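Long-range contact in probable leucine/isoleucine/valine-binding protein (Rhodopirellula baltica, PDB 4KV7), which probably binds leucine, isoleucine, valine or a related small ligand as a periplasmic binding protein of the leucine-binding family: residues Q271-F276 against L299-L304. The protein carries 1 engineered substitution. Residues are numbered along the deposited sequence; the frame is centred on the assembly and turned at random.
Sequences QVVPHF and LSFVSL
The F301 ring is sandwiched: Q271 lies over one face and the edge of F276 over the other, while V273 CG2, the P274 carbonyl oxygen and H275 line its rim. Q271 CG stands 3.8 Å from the F301 ring centroid, only 9° off the normal, a CH-pi contact. The Q271 chain, bent at chi2, lays its amide over the same face, 25° from parallel, with OE1 3.4 Å from F301 CB. F276 meets F301 edge-to-face, the planes at 52°, with CD2 3.9 Å from F301 CD1. F301 in turn points its CE1-CZ edge at a face of H275, CZ lying 3.7 Å from H275 CD2, and H275 CE1 sits over the centre of F276, closing a three-ring cluster. L299 and S300 backbone covers the other face of F276, whose CD1 touches L299 CB at 3.7 Å. In this periplasmic-binding-protein fold, the cluster joins the loop leaving strand 268-271 to the N-terminus of helix 301-319. S300 is the N-cap: its OG accepts a nearly straight capping hydrogen bond from S303 N (3.0 Å), while F301 N donates to D254. The side chains of L304 and V273 run antiparallel past each other, and L304 CD2 comes to 3.2 Å from P274 O, a tight van der Waals contact. H275 ND1 accepts from the backbone N-H of D277 and NE2 is hydrogen-bonded to S370 OG, which fixes the ring's rotation against F301.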
loop_
_atom_site.group_PDB
_atom_site.type_symbol
_atom_site.label_atom_id
_atom_site.label_comp_id
_atom_site.label_asym_id
_atom_site.label_seq_id
_atom_site.Cartn_x
_atom_site.Cartn_y
_atom_site.Cartn_z
ATOM N N GLN A 271 0.971 -1.981 -8.957
ATOM C CA GLN A 271 1.819 -1.608 -7.835
ATOM C C GLN A 271 2.020 -0.105 -7.759
ATOM O O GLN A 271 1.904 0.606 -8.764
ATOM C CB GLN A 271 3.177 -2.305 -7.942
ATOM C CG GLN A 271 3.098 -3.818 -8.142
ATOM C CD GLN A 271 2.242 -4.502 -7.100
ATOM O OE1 GLN A 271 2.399 -4.271 -5.906
ATOM N NE2 GLN A 271 1.328 -5.350 -7.545
ATOM N N VAL A 272 2.354 0.366 -6.563
ATOM C CA VAL A 272 2.638 1.770 -6.328
ATOM C C VAL A 272 4.137 2.027 -6.192
ATOM O O VAL A 272 4.556 3.129 -5.822
ATOM C CB VAL A 272 1.877 2.305 -5.101
ATOM C CG1 VAL A 272 0.373 2.220 -5.336
ATOM C CG2 VAL A 272 2.286 1.546 -3.839
ATOM N N VAL A 273 4.921 1.007 -6.513
ATOM C CA VAL A 273 6.381 1.054 -6.516
ATOM C C VAL A 273 6.851 0.336 -7.778
ATOM O O VAL A 273 6.118 -0.492 -8.327
ATOM C CB VAL A 273 6.985 0.342 -5.273
ATOM C CG1 VAL A 273 6.604 1.083 -3.993
ATOM C CG2 VAL A 273 6.541 -1.119 -5.209
ATOM N N PRO A 274 8.065 0.638 -8.254
ATOM C CA PRO A 274 8.631 -0.117 -9.376
ATOM C C PRO A 274 8.946 -1.545 -8.935
ATOM O O PRO A 274 8.789 -1.909 -7.769
ATOM C CB PRO A 274 9.902 0.662 -9.712
ATOM C CG PRO A 274 10.283 1.307 -8.430
ATOM C CD PRO A 274 8.989 1.675 -7.769
ATOM N N HIS A 275 9.362 -2.380 -9.876
ATOM C CA HIS A 275 9.592 -3.771 -9.539
ATOM C C HIS A 275 10.848 -3.887 -8.687
ATOM O O HIS A 275 11.834 -3.195 -8.928
ATOM C CB HIS A 275 9.729 -4.626 -10.792
ATOM C CG HIS A 275 9.470 -6.069 -10.531
ATOM N ND1 HIS A 275 10.336 -6.857 -9.803
ATOM C CD2 HIS A 275 8.412 -6.852 -10.836
ATOM C CE1 HIS A 275 9.831 -8.075 -9.695
ATOM N NE2 HIS A 275 8.666 -8.099 -10.318
ATOM N N PHE A 276 10.819 -4.764 -7.691
ATOM C CA PHE A 276 11.980 -4.942 -6.818
ATOM C C PHE A 276 13.180 -5.567 -7.514
ATOM O O PHE A 276 14.281 -5.572 -6.957
ATOM C CB PHE A 276 11.612 -5.706 -5.542
ATOM C CG PHE A 276 10.878 -6.996 -5.781
ATOM C CD1 PHE A 276 11.559 -8.133 -6.175
ATOM C CD2 PHE A 276 9.504 -7.074 -5.579
ATOM C CE1 PHE A 276 10.884 -9.327 -6.364
ATOM C CE2 PHE A 276 8.827 -8.260 -5.774
ATOM C CZ PHE A 276 9.514 -9.389 -6.162
ATOM N N LEU A 299 12.407 -10.502 -1.076
ATOM C CA LEU A 299 12.030 -9.169 -1.531
ATOM C C LEU A 299 10.533 -9.136 -1.827
ATOM O O LEU A 299 9.937 -10.170 -2.132
ATOM C CB LEU A 299 12.813 -8.794 -2.783
ATOM C CG LEU A 299 14.334 -8.862 -2.648
ATOM C CD1 LEU A 299 14.993 -8.417 -3.939
ATOM C CD2 LEU A 299 14.813 -8.029 -1.464
ATOM N N SER A 300 9.920 -7.961 -1.726
ATOM C CA SER A 300 8.508 -7.822 -2.073
ATOM C C SER A 300 8.172 -6.384 -2.415
ATOM O O SER A 300 8.894 -5.456 -2.039
ATOM C CB SER A 300 7.612 -8.294 -0.926
ATOM O OG SER A 300 7.668 -7.421 0.189
ATOM N N PHE A 301 7.065 -6.190 -3.123
ATOM C CA PHE A 301 6.606 -4.834 -3.383
ATOM C C PHE A 301 6.270 -4.121 -2.077
ATOM O O PHE A 301 6.373 -2.904 -1.998
ATOM C CB PHE A 301 5.384 -4.803 -4.306
ATOM C CG PHE A 301 5.591 -5.514 -5.619
ATOM C CD1 PHE A 301 6.426 -4.984 -6.597
ATOM C CD2 PHE A 301 4.948 -6.712 -5.873
ATOM C CE1 PHE A 301 6.622 -5.652 -7.801
ATOM C CE2 PHE A 301 5.146 -7.384 -7.077
ATOM C CZ PHE A 301 5.973 -6.845 -8.040
ATOM N N VAL A 302 5.843 -4.881 -1.072
ATOM C CA VAL A 302 5.428 -4.302 0.193
ATOM C C VAL A 302 6.630 -3.735 0.947
ATOM O O VAL A 302 6.618 -2.580 1.383
ATOM C CB VAL A 302 4.671 -5.335 1.056
ATOM C CG1 VAL A 302 4.275 -4.720 2.385
ATOM C CG2 VAL A 302 3.430 -5.855 0.326
ATOM N N SER A 303 7.683 -4.528 1.102
ATOM C CA SER A 303 8.841 -3.990 1.799
ATOM C C SER A 303 9.554 -2.912 0.996
ATOM O O SER A 303 10.154 -2.021 1.585
ATOM C CB SER A 303 9.813 -5.077 2.254
ATOM O OG SER A 303 10.282 -5.857 1.176
ATOM N N LEU A 304 9.498 -2.968 -0.336
ATOM C CA LEU A 304 10.043 -1.880 -1.134
ATOM C C LEU A 304 9.306 -0.584 -0.822
ATOM O O LEU A 304 9.932 0.462 -0.659
ATOM C CB LEU A 304 9.974 -2.216 -2.623
ATOM C CG LEU A 304 10.348 -1.098 -3.597
ATOM C CD1 LEU A 304 11.748 -0.551 -3.297
ATOM C CD2 LEU A 304 10.296 -1.628 -5.011
#